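Local atomic coordinates of putative diflavin flavoprotein A 3 (Synechocystis sp., PDB entry 6H0C), a protein that probably transfers electrons from NADH to oxygen, reducing it to water, and is represented here by its flavodiiron core without the flavin reductase domain. Residues A[48-53]-A[136-141]; A[87-92]-A[115-120]; A[308-313]-A[334-339]. All coordinates share one frame; numbering follows the deposited sequence.

Interaction 1: A[48-53]-A[136-141]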
loop_
_atom_site.group_PDB
_atom_site.type_symbol
_atom_site.label_atom_id
_atom_site.label_comp_id
_atom_site.label_asym_id
_atom_site.label_seq_id
_atom_site.Cartn_x
_atom_site.Cartn_y
_atom_site.Cartn_z
ATOM N N LYS A 48 27.016 10.953 -5.939
ATOM C CA LYS A 48 26.170 11.198 -4.790
ATOM C C LYS A 48 25.632 9.873 -4.278
ATOM O O LYS A 48 25.623 8.880 -5.001
ATOM C CB LYS A 48 25.052 12.168 -5.144
ATOM C CG LYS A 48 25.598 13.562 -5.370
ATOM C CD LYS A 48 24.542 14.626 -5.362
ATOM C CE LYS A 48 25.205 15.978 -5.298
ATOM N NZ LYS A 48 26.156 16.003 -4.153
ATOM N N ILE A 49 25.218 9.858 -3.017
ATOM C CA ILE A 49 24.780 8.630 -2.371
ATOM C C ILE A 49 23.314 8.725 -2.001
ATOM O O ILE A 49 22.899 9.667 -1.322
ATOM C CB ILE A 49 25.608 8.335 -1.111
ATOM C CG1 ILE A 49 27.086 8.210 -1.486
ATOM C CG2 ILE A 49 25.092 7.083 -0.417
ATOM C CD1 ILE A 49 27.994 7.993 -0.308
ATOM N N ALA A 50 22.533 7.751 -2.458
ATOM C CA ALA A 50 21.093 7.733 -2.194
ATOM C C ALA A 50 20.689 6.421 -1.555
ATOM O O ALA A 50 21.143 5.351 -1.972
ATOM C CB ALA A 50 20.302 7.958 -3.473
ATOM N N LEU A 51 19.840 6.519 -0.537
ATOM C CA LEU A 51 19.276 5.355 0.128
ATOM C C LEU A 51 17.770 5.309 -0.112
ATOM O O LEU A 51 17.060 6.265 0.225
ATOM C CB LEU A 51 19.565 5.389 1.632
ATOM C CG LEU A 51 18.921 4.263 2.446
ATOM C CD1 LEU A 51 19.509 2.918 2.053
ATOM C CD2 LEU A 51 19.083 4.507 3.935
ATOM N N PHE A 52 17.288 4.211 -0.702
ATOM C CA PHE A 52 15.851 3.990 -0.892
ATOM C C PHE A 52 15.205 3.270 0.292
ATOM O O PHE A 52 15.647 2.184 0.673
ATOM C CB PHE A 52 15.578 3.143 -2.139
ATOM C CG PHE A 52 15.931 3.808 -3.452
ATOM C CD1 PHE A 52 14.928 4.291 -4.288
ATOM C CD2 PHE A 52 17.259 3.889 -3.882
ATOM C CE1 PHE A 52 15.241 4.863 -5.519
ATOM C CE2 PHE A 52 17.580 4.462 -5.111
ATOM C CZ PHE A 52 16.569 4.947 -5.930
ATOM N N ASP A 53 14.154 3.865 0.854
ATOM C CA ASP A 53 13.216 3.131 1.704
ATOM C C ASP A 53 13.799 2.369 2.890
ATOM O O ASP A 53 13.759 1.131 2.911
ATOM C CB ASP A 53 12.450 2.132 0.848
ATOM C CG ASP A 53 11.662 2.804 -0.247
ATOM O OD1 ASP A 53 10.917 3.753 0.075
ATOM O OD2 ASP A 53 11.798 2.390 -1.422
ATOM N N LEU A 136 16.956 13.143 -10.975
ATOM C CA LEU A 136 17.955 13.372 -9.945
ATOM C C LEU A 136 19.230 12.628 -10.354
ATOM O O LEU A 136 19.244 11.400 -10.484
ATOM C CB LEU A 136 17.454 12.906 -8.576
ATOM C CG LEU A 136 18.364 13.226 -7.389
ATOM C CD1 LEU A 136 18.350 14.723 -7.101
ATOM C CD2 LEU A 136 17.956 12.427 -6.154
ATOM N N ASP A 137 20.300 13.377 -10.575
ATOM C CA ASP A 137 21.525 12.800 -11.112
ATOM C C ASP A 137 22.487 12.483 -9.975
ATOM O O ASP A 137 22.919 13.384 -9.252
ATOM C CB ASP A 137 22.147 13.769 -12.124
ATOM C CG ASP A 137 23.373 13.206 -12.812
ATOM O OD1 ASP A 137 23.683 12.010 -12.641
ATOM O OD2 ASP A 137 24.026 13.980 -13.542
ATOM N N LEU A 138 22.787 11.198 -9.798
ATOM C CA LEU A 138 23.723 10.759 -8.760
ATOM C C LEU A 138 25.144 10.677 -9.305
ATOM O O LEU A 138 26.071 10.310 -8.587
ATOM C CB LEU A 138 23.314 9.398 -8.190
ATOM C CG LEU A 138 21.901 9.314 -7.604
ATOM C CD1 LEU A 138 21.615 7.939 -6.993
ATOM C CD2 LEU A 138 21.673 10.428 -6.587
ATOM N N GLY A 139 25.303 11.011 -10.582
ATOM C CA GLY A 139 26.586 10.898 -11.250
ATOM C C GLY A 139 26.797 9.505 -11.814
ATOM O O GLY A 139 26.053 8.577 -11.485
ATOM N N ARG A 140 27.799 9.358 -12.679
ATOM C CA ARG A 140 28.187 8.049 -13.194
ATOM C C ARG A 140 27.061 7.351 -13.968
ATOM O O ARG A 140 27.002 6.117 -14.024
ATOM C CB ARG A 140 28.675 7.159 -12.042
ATOM C CG ARG A 140 30.181 7.223 -11.831
ATOM C CD ARG A 140 30.581 7.490 -10.388
ATOM N NE ARG A 140 30.633 6.269 -9.596
ATOM C CZ ARG A 140 31.274 6.158 -8.439
ATOM N NH1 ARG A 140 31.936 7.190 -7.938
ATOM N NH2 ARG A 140 31.253 5.007 -7.783
ATOM N N GLY A 141 26.179 8.146 -14.573
ATOM C CA GLY A 141 25.121 7.612 -15.415
ATOM C C GLY A 141 23.827 7.289 -14.679
ATOM O O GLY A 141 22.828 6.934 -15.311
#
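The flat group at the centre of this contact is the peptide carbonyl of Leu138, and Lys48 meets it through its backbone amide. Lys48 N donates to Leu138 O at 2.9 Å, lying 31° off the carbonyl plane, so the bond approaches the oxygen at a slant. Next along the chain, the peptide N-H on the far side of that carbonyl is taken up locally: Gly139 N gives its hydrogen to Asp137 OD1 at 2.8 Å, meeting the carboxylate from above, 54° out of its plane. This is an Asx turn. It bends the chain just past strand 135-137, and Leu138 O is the acceptor that the turn offers to Lys48.

Beside the bond the side chain of Leu138 does the packing. CG beside the backbone N (chi1 -57°) directs the isobutyl end at strand 49-52, where its methyls divide between Ala50 and Lys48, two residues apart. CD1 meets Ala50 CB at 3.8 Å, and CD2 comes alongside Lys48 CB at 4.1 Å. Lys48 touches chiefly through its root. Farther out, CD passes Asp137 O at 4.4 Å, and the chain then turns its ammonium away toward Asp77, with which it makes a long, weak ion pair. The contact is therefore one backbone bond at the partly exposed Lys48, beside a small apolar patch centred on the buried Ala50 and Leu138.

In the metallo-beta-lactamase-like domain, strand 49-52 runs between strands 37-45 and 78-80 of one sheet, while 135-137 is an outermost strand of the second. Leu138 packs between the two layers, touching Ile44 and Tyr78 on one side of the sandwich and Leu144 of strand 143-148 on the other.

Interaction 2: A[87-92]-A[115-120]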
loop_
_atom_site.group_PDB
_atom_site.type_symbol
_atom_site.label_atom_id
_atom_site.label_comp_id
_atom_site.label_asym_id
_atom_site.label_seq_id
_atom_site.Cartn_x
_atom_site.Cartn_y
_atom_site.Cartn_z
ATOM N N ASN A 87 4.839 4.241 10.481
ATOM C CA ASN A 87 5.733 3.136 10.781
ATOM C C ASN A 87 7.120 3.387 10.170
ATOM O O ASN A 87 8.137 3.329 10.861
ATOM C CB ASN A 87 5.115 1.823 10.268
ATOM C CG ASN A 87 5.789 0.586 10.840
ATOM O OD1 ASN A 87 6.941 0.288 10.524
ATOM N ND2 ASN A 87 5.061 -0.155 11.669
ATOM N N ARG A 88 7.153 3.684 8.873
ATOM C CA ARG A 88 8.396 4.041 8.205
ATOM C C ARG A 88 8.988 5.336 8.778
ATOM O O ARG A 88 10.210 5.493 8.874
ATOM C CB ARG A 88 8.171 4.198 6.696
ATOM C CG ARG A 88 7.715 2.932 5.966
ATOM C CD ARG A 88 8.849 1.953 5.737
ATOM N NE ARG A 88 8.370 0.711 5.126
ATOM C CZ ARG A 88 9.064 -0.005 4.245
ATOM N NH1 ARG A 88 10.274 0.395 3.863
ATOM N NH2 ARG A 88 8.547 -1.118 3.743
ATOM N N ALA A 89 8.119 6.275 9.136
ATOM C CA ALA A 89 8.577 7.572 9.633
ATOM C C ALA A 89 9.373 7.403 10.922
ATOM O O ALA A 89 10.284 8.185 11.210
ATOM C CB ALA A 89 7.402 8.507 9.851
ATOM N N HIS A 90 9.039 6.366 11.682
ATOM C CA HIS A 90 9.741 6.066 12.924
ATOM C C HIS A 90 11.235 5.825 12.681
ATOM O O HIS A 90 12.087 6.408 13.358
ATOM C CB HIS A 90 9.107 4.854 13.591
ATOM C CG HIS A 90 9.764 4.462 14.872
ATOM N ND1 HIS A 90 10.768 3.519 14.935
ATOM C CD2 HIS A 90 9.564 4.887 16.143
ATOM C CE1 HIS A 90 11.150 3.374 16.190
ATOM N NE2 HIS A 90 10.443 4.199 16.941
ATOM N N THR A 91 11.543 4.965 11.709
ATOM C CA THR A 91 12.923 4.705 11.311
ATOM C C THR A 91 13.595 5.957 10.767
ATOM O O THR A 91 14.777 6.212 11.031
ATOM C CB THR A 91 13.001 3.612 10.237
ATOM O OG1 THR A 91 12.340 2.432 10.706
ATOM C CG2 THR A 91 14.456 3.297 9.903
ATOM N N LEU A 92 12.839 6.729 9.994
ATOM C CA LEU A 92 13.361 7.965 9.422
ATOM C C LEU A 92 13.860 8.930 10.486
ATOM O O LEU A 92 14.898 9.557 10.295
ATOM C CB LEU A 92 12.303 8.662 8.572
ATOM C CG LEU A 92 12.153 8.127 7.161
ATOM C CD1 LEU A 92 11.040 8.882 6.460
ATOM C CD2 LEU A 92 13.477 8.250 6.412
ATOM N N GLU A 115 5.150 15.644 6.466
ATOM C CA GLU A 115 5.141 16.894 7.217
ATOM C C GLU A 115 4.258 16.760 8.452
ATOM O O GLU A 115 4.620 17.210 9.533
ATOM C CB GLU A 115 4.679 18.058 6.331
ATOM C CG GLU A 115 5.702 18.444 5.248
ATOM C CD GLU A 115 5.193 19.497 4.265
ATOM O OE1 GLU A 115 5.847 19.682 3.212
ATOM O OE2 GLU A 115 4.149 20.133 4.541
ATOM N N LYS A 116 3.108 16.117 8.307
ATOM C CA LYS A 116 2.276 15.859 9.475
ATOM C C LYS A 116 2.969 14.849 10.386
ATOM O O LYS A 116 3.155 15.118 11.565
ATOM C CB LYS A 116 0.883 15.368 9.065
ATOM C CG LYS A 116 0.078 16.418 8.294
ATOM C CD LYS A 116 -1.383 16.022 8.122
ATOM C CE LYS A 116 -1.539 14.768 7.269
ATOM N NZ LYS A 116 -1.250 15.010 5.823
ATOM N N LEU A 117 3.382 13.709 9.828
ATOM C CA LEU A 117 4.013 12.635 10.603
ATOM C C LEU A 117 5.218 13.077 11.429
ATOM O O LEU A 117 5.433 12.575 12.526
ATOM C CB LEU A 117 4.449 11.503 9.678
ATOM C CG LEU A 117 3.326 10.690 9.042
ATOM C CD1 LEU A 117 3.884 9.576 8.161
ATOM C CD2 LEU A 117 2.448 10.123 10.134
ATOM N N LEU A 118 6.010 14.002 10.901
ATOM C CA LEU A 118 7.204 14.467 11.602
ATOM C C LEU A 118 7.009 15.849 12.200
ATOM O O LEU A 118 7.983 16.510 12.577
ATOM C CB LEU A 118 8.407 14.494 10.661
ATOM C CG LEU A 118 8.954 13.133 10.257
ATOM C CD1 LEU A 118 10.134 13.327 9.333
ATOM C CD2 LEU A 118 9.344 12.329 11.492
ATOM N N ALA A 119 5.751 16.281 12.267
ATOM C CA ALA A 119 5.401 17.618 12.748
ATOM C C ALA A 119 6.116 17.982 14.050
ATOM O O ALA A 119 6.752 19.037 14.148
ATOM C CB ALA A 119 3.895 17.730 12.936
ATOM N N ASP A 120 6.019 17.097 15.040
ATOM C CA ASP A 120 6.571 17.361 16.364
ATOM C C ASP A 120 7.964 16.780 16.543
ATOM O O ASP A 120 8.552 16.894 17.615
ATOM C CB ASP A 120 5.652 16.805 17.454
ATOM C CG ASP A 120 4.370 17.592 17.590
ATOM O OD1 ASP A 120 4.341 18.764 17.154
ATOM O OD2 ASP A 120 3.392 17.036 18.137
#
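Ala89, within helix 86-98, faces Leu117 at the close of helix 108-117, and their CA atoms are 6.9 Å apart, near enough for a small residue and a branched one to mesh. Leu118 is the first residue to leave helical angles, and the chain turns off there with Ala119 N bonded back to Lys116 O at 2.9 Å, three residues earlier.

The side chains that touch are apolar. Ala89 CB points at the other helix and is met by Leu117 CD1 at 4.0 Å. Leu117 holds CG beside its backbone N (chi1 -69°) and continues extended, which carries CD1 outward to the alanine. Leu118 contributes differently: its CB sets off alongside helix 86-98, and its end then draws nearer, CD2 lying 4.3 Å from Ala89 O. The two leucines thus meet Ala89 at different places, one at its methyl, the other at its carbonyl. The same pair reaches farther along the first helix, Leu117 to Ala86 and Leu118 to Lys93.

The other faces of helix 86-98 do polar work. Arg88 NH1 bonds to Pro54 O while NH2 holds a citrate, probably from the crystallisation liquor, and Thr91 OG1 bonds to Pro55 O.

The packing is that of neighbouring helices in the beta-alpha-beta units of a metallo-beta-lactamase fold, here following the parallel strands 78-80 and 103-106. His83, Asn85, Asn87 and Arg88 probably occupy the place of the His-X-Glu-X-Asp-His iron-binding motif of canonical flavodiiron proteins, consistent with the non-canonical residues of this core; that run of residues enters helix 86-98, and Ala89 is the next residue, packing against helix 108-117.

Interaction 3: A[308-313]-A[334-339]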
loop_
_atom_site.group_PDB
_atom_site.type_symbol
_atom_site.label_atom_id
_atom_site.label_comp_id
_atom_site.label_asym_id
_atom_site.label_seq_id
_atom_site.Cartn_x
_atom_site.Cartn_y
_atom_site.Cartn_z
ATOM N N ALA A 308 -22.439 -1.706 -7.228
ATOM C CA ALA A 308 -23.676 -2.396 -6.888
ATOM C C ALA A 308 -23.908 -2.315 -5.385
ATOM O O ALA A 308 -25.028 -2.492 -4.897
ATOM C CB ALA A 308 -23.626 -3.854 -7.349
ATOM N N GLY A 309 -22.827 -2.068 -4.655
ATOM C CA GLY A 309 -22.896 -1.875 -3.219
ATOM C C GLY A 309 -21.773 -0.949 -2.796
ATOM O O GLY A 309 -20.821 -0.751 -3.551
ATOM N N PHE A 310 -21.895 -0.366 -1.608
ATOM C CA PHE A 310 -20.818 0.425 -1.019
ATOM C C PHE A 310 -20.681 0.091 0.460
ATOM O O PHE A 310 -21.646 -0.322 1.110
ATOM C CB PHE A 310 -21.060 1.931 -1.206
ATOM C CG PHE A 310 -22.325 2.444 -0.546
ATOM C CD1 PHE A 310 -22.310 2.887 0.761
ATOM C CD2 PHE A 310 -23.524 2.490 -1.246
ATOM C CE1 PHE A 310 -23.465 3.354 1.363
ATOM C CE2 PHE A 310 -24.679 2.962 -0.648
ATOM C CZ PHE A 310 -24.651 3.392 0.656
ATOM N N ILE A 311 -19.477 0.281 0.986
ATOM C CA ILE A 311 -19.154 -0.030 2.373
ATOM C C ILE A 311 -18.333 1.105 2.971
ATOM O O ILE A 311 -17.367 1.549 2.356
ATOM C CB ILE A 311 -18.358 -1.340 2.473
ATOM C CG1 ILE A 311 -19.137 -2.498 1.823
ATOM C CG2 ILE A 311 -18.000 -1.645 3.919
ATOM C CD1 ILE A 311 -18.400 -3.841 1.827
ATOM N N PHE A 312 -18.718 1.583 4.152
ATOM C CA PHE A 312 -17.959 2.622 4.862
ATOM C C PHE A 312 -17.206 2.041 6.057
ATOM O O PHE A 312 -17.772 1.268 6.842
ATOM C CB PHE A 312 -18.880 3.749 5.353
ATOM C CG PHE A 312 -19.064 4.889 4.363
ATOM C CD1 PHE A 312 -18.666 6.182 4.692
ATOM C CD2 PHE A 312 -19.665 4.679 3.128
ATOM C CE1 PHE A 312 -18.854 7.239 3.804
ATOM C CE2 PHE A 312 -19.853 5.733 2.234
ATOM C CZ PHE A 312 -19.442 7.013 2.573
ATOM N N GLY A 313 -15.935 2.421 6.190
ATOM C CA GLY A 313 -15.117 2.031 7.326
ATOM C C GLY A 313 -14.565 3.278 7.992
ATOM O O GLY A 313 -13.963 4.130 7.331
ATOM N N ALA A 334 -25.980 11.706 -1.599
ATOM C CA ALA A 334 -26.472 12.527 -2.704
ATOM C C ALA A 334 -26.489 11.763 -4.021
ATOM O O ALA A 334 -27.176 12.158 -4.952
ATOM C CB ALA A 334 -25.633 13.790 -2.847
ATOM N N ASN A 335 -25.742 10.668 -4.104
ATOM C CA ASN A 335 -25.573 10.003 -5.394
ATOM C C ASN A 335 -25.990 8.545 -5.481
ATOM O O ASN A 335 -26.292 8.060 -6.569
ATOM C CB ASN A 335 -24.120 10.111 -5.830
ATOM C CG ASN A 335 -23.764 11.503 -6.261
ATOM O OD1 ASN A 335 -24.100 11.925 -7.374
ATOM N ND2 ASN A 335 -23.096 12.243 -5.380
ATOM N N ALA A 336 -26.004 7.842 -4.359
ATOM C CA ALA A 336 -26.295 6.416 -4.396
ATOM C C ALA A 336 -27.795 6.131 -4.504
ATOM O O ALA A 336 -28.618 6.733 -3.811
ATOM C CB ALA A 336 -25.712 5.724 -3.169
ATOM N N SER A 337 -28.140 5.203 -5.389
ATOM C CA SER A 337 -29.493 4.674 -5.440
ATOM C C SER A 337 -29.762 3.779 -4.230
ATOM O O SER A 337 -28.875 3.045 -3.778
ATOM C CB SER A 337 -29.707 3.891 -6.728
ATOM O OG SER A 337 -30.860 3.075 -6.614
ATOM N N LYS A 338 -30.984 3.824 -3.711
ATOM C CA LYS A 338 -31.328 3.023 -2.537
ATOM C C LYS A 338 -31.287 1.512 -2.810
ATOM O O LYS A 338 -31.392 0.714 -1.883
ATOM C CB LYS A 338 -32.712 3.416 -2.003
ATOM C CG LYS A 338 -32.790 4.816 -1.402
ATOM C CD LYS A 338 -34.117 5.020 -0.675
ATOM C CE LYS A 338 -34.256 6.428 -0.097
ATOM N NZ LYS A 338 -35.490 6.570 0.740
ATOM N N THR A 339 -31.130 1.116 -4.070
ATOM C CA THR A 339 -31.004 -0.304 -4.402
ATOM C C THR A 339 -29.606 -0.820 -4.104
ATOM O O THR A 339 -29.382 -2.022 -4.066
ATOM C CB THR A 339 -31.300 -0.589 -5.883
ATOM O OG1 THR A 339 -30.374 0.135 -6.701
ATOM C CG2 THR A 339 -32.723 -0.182 -6.244
HETATM O O HOH W 1 -27.249 -3.979 -5.583
#
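Phe310 and Ala336 meet inside a beta-alpha-beta crossover of the flavodoxin-like domain, in which strand 309-313 leads through helix 323-335 to strand 341-348. The contact lies where the chain leaves that helix and heads back toward the sheet. Phe310 CE2 comes to 3.9 Å from Ala336 CB, the methyl approaching the ring obliquely. With CG set between the backbone N and the carbonyl carbon (chi1 61°), the phenyl group stands off the strand toward the returning loop. Elsewhere the ring makes edge-to-face stacks with Phe362 and Phe367, so Ala336 closes one part of an aromatic cluster.

Just before the strand the joint is polar. Ala308 O and Thr339 O sit 4.5 Å apart, and a water spans them, donating to Ala308 O at 2.8 Å and to Thr339 O at 3.3 Å. The loop also carries its own brace: the hydroxyls Ser337 OG and Thr339 OG1 are hydrogen-bonded at 3.0 Å, tying together the turn that presents the Thr339 carbonyl.

Two acceptors could not bond to each other, and the water resolves this by giving each a hydrogen, with the longer arm to Thr339 presumably the looser one. What joins the segments is thus a dispersion contact at the buried ring and a solvent-mediated link near the surface, while direct backbone pairing begins just beyond, where Ala308 and Phe310 bond to Leu341.

In the fold
From the N terminus, segment 48-53 comes first, and interaction 1 is completed only at 136-141, closing a loop of 82 residues that ties the two sheets of the metallo-beta-lactamase-like domain together. Interaction 2 opens and closes within that loop, joining two successive helices over the first sheet; the two contacts touch lightly, Asp53 O lying 3.7 Å from Arg88 NH1. Interaction 3 follows in series, confined to one crossover of the flavodoxin-like domain, and none of the three cross. The centre of interaction 3 lies about 47 Å from that of interaction 1, on the opposite side of the chain's centre, and about 35 Å from that of interaction 2.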